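Local coordinates for uncharacterized protein (Bacteroides ovatus, PDB 4FS7), which is of unknown function but, as an extracellular leucine-rich repeat protein of the BspA type, probably binds other proteins, at residues K129-E134 and D155-T160; E162-V167 and S182-L187; L176-F181 and I199-F204. One frame throughout, in Å; residues are numbered along the deposited sequence.

In the fold
The three contacts join neighbouring turns of a leucine-rich repeat solenoid, and together lay one turn on the next. Interactions 1 and 3 lie closest, about 10 Å between centres, and form one ladder: the chain at 155-160 pairs with 129-134 and, beyond it, with 176-181, through probable hydrogen bonds E156 N to N178 O (2.9 Å) and F158 N to L180 O (3.0 Å). Interaction 2 lies farther round the same turns, its centre about 14 Å from that of interaction 1 and about 13 Å from that of interaction 3. T160 N to S182 O (2.8 Å) connects it to the first, while V167 CG1 packs on F181 CZ (3.9 Å) of the third inside the solenoid.

Interaction 1. Residues K129-E134 and D155-T160; sequences KSIGVE and DEAFAT
E134 carries its side chain alongside that of E156, both pointing the same way. Beyond CB, chi1 puts CG beside the backbone N and anti to the carbonyl carbon, and the chain runs on extended; CG lies 3.8 Å from E156 CB, so methylene packs on methylene. At the tip E134 OE2 comes within 3.8 Å of E156 OE1, the two carboxylates turned only 20° apart. Such a meeting of like charges would be costly alone, but E156 OE1 also forms a salt bridge with K137 NZ, which probably offsets much of the repulsion. The backbone beneath is held by E134 N, which donates to D155 O at 2.9 Å; the N-H...O angle is 149°, and the donor approaches nearly along the C=O axis. Beside it two weaker CA-H...O contacts follow: V133 CA to D155 O and E134 CA to E156 O, both 3.4 Å. The pairing is that of adjacent turns of a leucine-rich repeat solenoid, 22 residues apart, where the chain leaves the short parallel strands 130-131 and 152-153; E134 and E156 occupy equivalent places and share the same left-handed backbone conformation, E134 with phi 59°. V133, a compact branched residue, sets CG1 3.6 Å from D155 O. On the buried side A157 offers just a methyl: its CB meets G132 O at 3.7 Å and I131 CG2 at 4.0 Å.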
# COMPACT_ATOMS: atom_id res chain seq x y z
N LYS A 129 -8.95 6.21 21.05
CA LYS A 129 -8.07 7.28 20.61
C LYS A 129 -6.93 6.82 19.70
O LYS A 129 -6.47 7.58 18.88
CB LYS A 129 -7.52 8.04 21.80
CG LYS A 129 -8.60 8.76 22.61
CD LYS A 129 -9.45 9.74 21.77
CE LYS A 129 -8.71 11.02 21.26
NZ LYS A 129 -9.58 11.93 20.36
N SER A 130 -6.48 5.58 19.83
CA SER A 130 -5.38 5.12 18.99
C SER A 130 -5.38 3.63 18.78
O SER A 130 -5.87 2.85 19.59
CB SER A 130 -4.03 5.53 19.58
OG SER A 130 -3.77 4.83 20.79
N ILE A 131 -4.86 3.26 17.61
CA ILE A 131 -4.69 1.87 17.20
C ILE A 131 -3.22 1.69 16.83
O ILE A 131 -2.70 2.45 16.01
CB ILE A 131 -5.59 1.52 16.01
CG1 ILE A 131 -7.06 1.62 16.41
CG2 ILE A 131 -5.25 0.13 15.41
CD1 ILE A 131 -8.07 1.53 15.24
N GLY A 132 -2.56 0.70 17.41
CA GLY A 132 -1.13 0.56 17.26
C GLY A 132 -0.68 -0.17 16.02
O GLY A 132 -1.48 -0.66 15.24
N VAL A 133 0.64 -0.24 15.89
CA VAL A 133 1.30 -0.95 14.79
C VAL A 133 0.82 -2.41 14.75
O VAL A 133 0.82 -3.11 15.77
CB VAL A 133 2.81 -0.84 14.93
CG1 VAL A 133 3.54 -1.78 13.95
CG2 VAL A 133 3.23 0.58 14.71
N GLU A 134 0.38 -2.86 13.59
CA GLU A 134 0.02 -4.25 13.39
C GLU A 134 -1.09 -4.72 14.34
O GLU A 134 -1.23 -5.89 14.61
CB GLU A 134 1.23 -5.16 13.47
CG GLU A 134 2.21 -4.87 12.33
CD GLU A 134 3.53 -5.58 12.44
OE1 GLU A 134 3.67 -6.56 13.15
OE2 GLU A 134 4.48 -5.15 11.73
N ASP A 155 1.31 1.66 11.49
CA ASP A 155 1.74 0.91 10.34
C ASP A 155 1.13 -0.48 10.33
O ASP A 155 1.13 -1.18 11.36
CB ASP A 155 3.28 0.73 10.34
CG ASP A 155 4.07 1.99 10.19
OD1 ASP A 155 3.49 3.05 10.00
OD2 ASP A 155 5.32 1.87 10.21
N GLU A 156 0.64 -0.91 9.17
CA GLU A 156 0.22 -2.29 8.97
C GLU A 156 -0.88 -2.73 9.96
O GLU A 156 -1.08 -3.94 10.16
CB GLU A 156 1.40 -3.26 8.99
CG GLU A 156 2.30 -3.12 7.76
CD GLU A 156 3.31 -4.22 7.59
OE1 GLU A 156 3.19 -5.30 8.21
OE2 GLU A 156 4.27 -4.02 6.81
N ALA A 157 -1.68 -1.79 10.45
CA ALA A 157 -2.69 -2.16 11.46
C ALA A 157 -3.72 -3.14 10.93
O ALA A 157 -4.22 -3.96 11.71
CB ALA A 157 -3.37 -0.91 12.02
N PHE A 158 -4.04 -3.08 9.63
CA PHE A 158 -5.01 -3.95 9.00
C PHE A 158 -4.36 -4.76 7.88
O PHE A 158 -5.04 -5.23 6.96
CB PHE A 158 -6.22 -3.15 8.50
CG PHE A 158 -6.95 -2.51 9.62
CD1 PHE A 158 -7.77 -3.29 10.41
CD2 PHE A 158 -6.78 -1.16 9.94
CE1 PHE A 158 -8.45 -2.77 11.51
CE2 PHE A 158 -7.47 -0.62 11.03
CZ PHE A 158 -8.27 -1.45 11.81
N ALA A 159 -3.05 -4.91 7.91
CA ALA A 159 -2.38 -5.69 6.84
C ALA A 159 -2.85 -7.15 6.88
O ALA A 159 -3.06 -7.71 7.98
CB ALA A 159 -0.88 -5.61 6.98
N THR A 160 -3.01 -7.75 5.70
CA THR A 160 -3.36 -9.16 5.55
C THR A 160 -4.71 -9.46 6.17
O THR A 160 -4.99 -10.61 6.48
CB THR A 160 -2.24 -10.14 6.00
OG1 THR A 160 -2.18 -10.25 7.41
CG2 THR A 160 -0.91 -9.71 5.52

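Interaction 2. Residues E162-V167 and S182-L187; sequences ESLEYV and SGCGKL
G183 O is gripped by two donors within this contact: water 1 at 2.7 Å and, weakly, G185 N, which closes an inverse gamma turn centred on C184. Water 1 also donates to E162 OE2 at 2.6 Å, so the extended glutamate reaches the next turn through solvent while its CG lies near the same carbonyl. Glycine suits position 183 because, at its backbone angles, a CB would be jammed against the carbonyl oxygen of S182. A second water donates to E162 O and accepts a long, weak bond from K186 NZ. To bring NZ there the lysine bends at chi2 (-41°) and chi4, and its CG lies 3.2 Å from E162 O. Here two consecutive turns of the leucine-rich repeat are stacked, L164 and L187 being equivalent leucines 23 residues apart with nearly the same torsions: in each, CG stands anti to the backbone N and the branched end enters the solenoid interior. L164 CD2 touches C184 SG at 4.2 Å; L187 CD1 lies 3.7 Å from E165 O and 4.3 Å from V167 CG1. The backbones come near without bonding, for L164 O and L187 N have a poor angle, and L187 N donates instead to C184 O, closing a type I turn. Outside, E165 and K186 run side by side, pointing the same way, with E165 CG 4.2 Å from K186 CB.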
# COMPACT_ATOMS: atom_id res chain seq x y z
N GLU A 162 -7.67 -10.44 5.04
CA GLU A 162 -8.01 -10.97 3.71
C GLU A 162 -9.51 -11.09 3.43
O GLU A 162 -9.88 -11.35 2.29
CB GLU A 162 -7.26 -12.29 3.43
CG GLU A 162 -5.73 -12.10 3.41
CD GLU A 162 -4.93 -13.34 3.10
OE1 GLU A 162 -5.42 -14.47 3.29
OE2 GLU A 162 -3.78 -13.18 2.65
N SER A 163 -10.35 -10.84 4.45
CA SER A 163 -11.79 -10.83 4.26
C SER A 163 -12.36 -9.40 4.30
O SER A 163 -13.57 -9.24 4.12
CB SER A 163 -12.50 -11.67 5.33
OG SER A 163 -12.18 -13.02 5.16
N LEU A 164 -11.53 -8.40 4.57
CA LEU A 164 -12.03 -7.03 4.78
C LEU A 164 -12.60 -6.44 3.48
O LEU A 164 -11.89 -6.37 2.46
CB LEU A 164 -10.92 -6.14 5.29
CG LEU A 164 -11.28 -4.73 5.74
CD1 LEU A 164 -12.20 -4.72 6.98
CD2 LEU A 164 -9.98 -3.95 6.05
N GLU A 165 -13.87 -6.05 3.52
CA GLU A 165 -14.58 -5.47 2.42
C GLU A 165 -15.08 -4.07 2.68
O GLU A 165 -15.46 -3.36 1.75
CB GLU A 165 -15.79 -6.34 2.05
CG GLU A 165 -15.45 -7.75 1.56
CD GLU A 165 -16.67 -8.53 1.08
OE1 GLU A 165 -17.57 -7.94 0.46
OE2 GLU A 165 -16.69 -9.74 1.31
N TYR A 166 -15.10 -3.63 3.94
CA TYR A 166 -15.61 -2.32 4.26
C TYR A 166 -14.78 -1.78 5.40
O TYR A 166 -14.65 -2.44 6.44
CB TYR A 166 -17.06 -2.37 4.66
CG TYR A 166 -17.53 -1.00 5.05
CD1 TYR A 166 -17.80 -0.03 4.07
CD2 TYR A 166 -17.62 -0.61 6.40
CE1 TYR A 166 -18.22 1.24 4.40
CE2 TYR A 166 -18.03 0.68 6.74
CZ TYR A 166 -18.33 1.59 5.75
OH TYR A 166 -18.71 2.85 6.12
N VAL A 167 -14.24 -0.56 5.25
CA VAL A 167 -13.61 0.15 6.37
C VAL A 167 -14.00 1.61 6.37
O VAL A 167 -13.99 2.24 5.34
CB VAL A 167 -12.06 -0.03 6.36
CG1 VAL A 167 -11.44 0.34 5.04
CG2 VAL A 167 -11.42 0.72 7.52
N SER A 182 -2.11 -3.27 3.49
CA SER A 182 -1.32 -4.13 2.61
C SER A 182 -1.91 -5.54 2.63
O SER A 182 -2.09 -6.10 3.69
CB SER A 182 0.11 -4.19 3.08
OG SER A 182 0.89 -4.97 2.18
N GLY A 183 -2.17 -6.10 1.49
CA GLY A 183 -2.67 -7.45 1.44
C GLY A 183 -4.14 -7.70 1.72
O GLY A 183 -4.57 -8.85 1.93
N CYS A 184 -4.94 -6.64 1.71
CA CYS A 184 -6.39 -6.74 1.90
C CYS A 184 -7.04 -7.02 0.54
O CYS A 184 -7.60 -6.16 -0.12
CB CYS A 184 -6.98 -5.49 2.53
SG CYS A 184 -6.44 -5.32 4.28
N GLY A 185 -6.96 -8.29 0.13
CA GLY A 185 -7.29 -8.67 -1.23
C GLY A 185 -8.76 -8.77 -1.57
O GLY A 185 -9.08 -9.05 -2.73
N LYS A 186 -9.65 -8.52 -0.62
CA LYS A 186 -11.10 -8.45 -0.85
C LYS A 186 -11.67 -7.03 -0.78
O LYS A 186 -12.86 -6.81 -0.99
CB LYS A 186 -11.84 -9.35 0.16
CG LYS A 186 -11.80 -10.82 -0.17
CD LYS A 186 -11.98 -11.13 -1.65
CE LYS A 186 -11.89 -12.64 -1.98
NZ LYS A 186 -10.80 -13.43 -1.30
N LEU A 187 -10.82 -6.05 -0.49
CA LEU A 187 -11.25 -4.66 -0.35
C LEU A 187 -11.45 -4.07 -1.76
O LEU A 187 -10.49 -3.84 -2.47
CB LEU A 187 -10.22 -3.86 0.47
CG LEU A 187 -10.61 -2.44 0.84
CD1 LEU A 187 -11.83 -2.42 1.78
CD2 LEU A 187 -9.42 -1.77 1.49
O HOH W 1 -2.74 -10.88 2.11
O HOH W 2 -8.16 -11.75 0.09

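Interaction 3. Residues L176-F181 and I199-F204; sequences LHNGLF and IRDYCF
L176 forms a parallel bridge with I199, and its O receives R200 N at 3.0 Å; the N-H...O angle is 157°, and the donor approaches nearly along the C=O axis. Its side chain turns inward: CB meets C203 SG at 3.7 Å, and CD1 reaches F204 CZ at 4.0 Å. H177 lies alongside R200, whose extended chain puts NH1 over the centre of one imidazole face, 3.5 Å above its plane, the guanidinium tilted 38° to the ring. This positive charge would tend to oppose protonation of the histidine, while the carboxylate of D155 on H177 would work the other way, leaving the balance open. Water 3 ties R200 NH1 to N178 N. N178 sends its amide beside the Y202 ring, ND2 at the ring edge, and its CA makes a CA-H...O contact with D201 O. This is one turn of the leucine-rich repeat solenoid meeting the next, each leaving its strand through a type II turn, H177-L180 and R200-C203. The third residue of either turn, G179 or Y202, has positive phi. G179 fits well, since a CB there would be crowded by N178 OD1. Its N donates to D201 O at 2.9 Å, in the carbonyl plane. The C203 thiol fits between L180 CB and L176 CB, with SG also over one face of the F204 ring. F181 N donates to C203 O at 2.8 Å. Its ring lies nearly parallel to that of F204, planes 13° apart, slid aside and barely overlapping: the centroids are 5.6 Å apart, while F181 CD2 and F204 CE1 touch at 3.5 Å. An alanine in place of F204 would remove the ring that meets F181 and L176 and would probably loosen the packing between these turns.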
# COMPACT_ATOMS: atom_id res chain seq x y z
N LEU A 176 -2.28 8.31 6.10
CA LEU A 176 -2.41 6.86 6.20
C LEU A 176 -1.02 6.25 6.28
O LEU A 176 -0.18 6.48 5.41
CB LEU A 176 -3.22 6.22 5.06
CG LEU A 176 -4.63 6.75 4.82
CD1 LEU A 176 -5.38 5.94 3.78
CD2 LEU A 176 -5.39 6.87 6.14
N HIS A 177 -0.77 5.51 7.35
CA HIS A 177 0.54 4.97 7.64
C HIS A 177 0.96 3.83 6.72
O HIS A 177 0.15 3.22 6.02
CB HIS A 177 0.62 4.54 9.11
CG HIS A 177 0.81 5.70 10.05
ND1 HIS A 177 1.54 5.59 11.21
CD2 HIS A 177 0.30 6.96 10.04
CE1 HIS A 177 1.50 6.75 11.86
NE2 HIS A 177 0.76 7.60 11.17
N ASN A 178 2.26 3.58 6.74
CA ASN A 178 2.85 2.58 5.87
C ASN A 178 2.13 1.21 5.98
O ASN A 178 1.88 0.70 7.07
CB ASN A 178 4.35 2.51 6.22
CG ASN A 178 5.11 1.44 5.48
OD1 ASN A 178 4.67 0.31 5.36
ND2 ASN A 178 6.26 1.80 4.95
N GLY A 179 1.76 0.65 4.83
CA GLY A 179 1.25 -0.70 4.78
C GLY A 179 -0.07 -0.90 5.49
O GLY A 179 -0.44 -2.06 5.71
N LEU A 180 -0.82 0.16 5.74
CA LEU A 180 -2.03 0.06 6.57
C LEU A 180 -2.98 -1.02 6.14
O LEU A 180 -3.53 -1.77 6.99
CB LEU A 180 -2.75 1.38 6.54
CG LEU A 180 -3.97 1.54 7.42
CD1 LEU A 180 -3.69 1.21 8.86
CD2 LEU A 180 -4.50 2.99 7.30
N PHE A 181 -3.24 -1.13 4.83
CA PHE A 181 -4.13 -2.13 4.27
C PHE A 181 -3.42 -3.10 3.32
O PHE A 181 -4.03 -3.71 2.43
CB PHE A 181 -5.32 -1.47 3.54
CG PHE A 181 -6.16 -0.63 4.43
CD1 PHE A 181 -6.99 -1.22 5.35
CD2 PHE A 181 -6.11 0.75 4.42
CE1 PHE A 181 -7.75 -0.49 6.19
CE2 PHE A 181 -6.89 1.49 5.25
CZ PHE A 181 -7.70 0.87 6.15
N ILE A 199 -0.71 9.51 1.68
CA ILE A 199 -0.79 8.05 1.74
C ILE A 199 0.65 7.56 1.70
O ILE A 199 1.36 7.80 0.71
CB ILE A 199 -1.63 7.45 0.59
CG1 ILE A 199 -3.09 7.90 0.72
CG2 ILE A 199 -1.48 5.95 0.54
CD1 ILE A 199 -3.98 7.54 -0.47
N ARG A 200 1.08 6.89 2.76
CA ARG A 200 2.45 6.43 2.88
C ARG A 200 2.72 5.14 2.11
O ARG A 200 1.83 4.54 1.52
CB ARG A 200 2.84 6.32 4.36
CG ARG A 200 2.93 7.68 5.04
CD ARG A 200 3.59 7.57 6.40
NE ARG A 200 3.79 8.86 7.06
CZ ARG A 200 3.89 9.03 8.39
NH1 ARG A 200 3.77 7.98 9.21
NH2 ARG A 200 4.06 10.26 8.91
N ASP A 201 3.98 4.72 2.15
CA ASP A 201 4.44 3.59 1.35
C ASP A 201 3.62 2.34 1.59
O ASP A 201 3.26 2.05 2.74
CB ASP A 201 5.92 3.25 1.68
CG ASP A 201 6.91 4.37 1.46
OD1 ASP A 201 6.62 5.37 0.85
OD2 ASP A 201 8.08 4.20 1.91
N TYR A 202 3.36 1.54 0.56
CA TYR A 202 2.73 0.25 0.64
C TYR A 202 1.31 0.28 1.18
O TYR A 202 0.78 -0.79 1.42
CB TYR A 202 3.59 -0.71 1.49
CG TYR A 202 4.94 -0.97 0.90
CD1 TYR A 202 5.12 -1.89 -0.14
CD2 TYR A 202 6.02 -0.30 1.36
CE1 TYR A 202 6.40 -2.12 -0.67
CE2 TYR A 202 7.31 -0.50 0.81
CZ TYR A 202 7.47 -1.40 -0.22
OH TYR A 202 8.73 -1.60 -0.74
N CYS A 203 0.67 1.44 1.28
CA CYS A 203 -0.60 1.49 2.03
C CYS A 203 -1.65 0.49 1.53
O CYS A 203 -2.31 -0.17 2.34
CB CYS A 203 -1.13 2.92 2.02
SG CYS A 203 -2.51 3.20 3.09
N PHE A 204 -1.81 0.42 0.19
CA PHE A 204 -2.80 -0.44 -0.43
C PHE A 204 -2.12 -1.50 -1.30
O PHE A 204 -2.78 -2.12 -2.13
CB PHE A 204 -3.84 0.34 -1.23
CG PHE A 204 -4.60 1.32 -0.42
CD1 PHE A 204 -5.69 0.90 0.35
CD2 PHE A 204 -4.25 2.65 -0.39
CE1 PHE A 204 -6.40 1.76 1.11
CE2 PHE A 204 -4.99 3.54 0.39
CZ PHE A 204 -6.09 3.08 1.10
O HOH W 3 4.02 5.17 8.54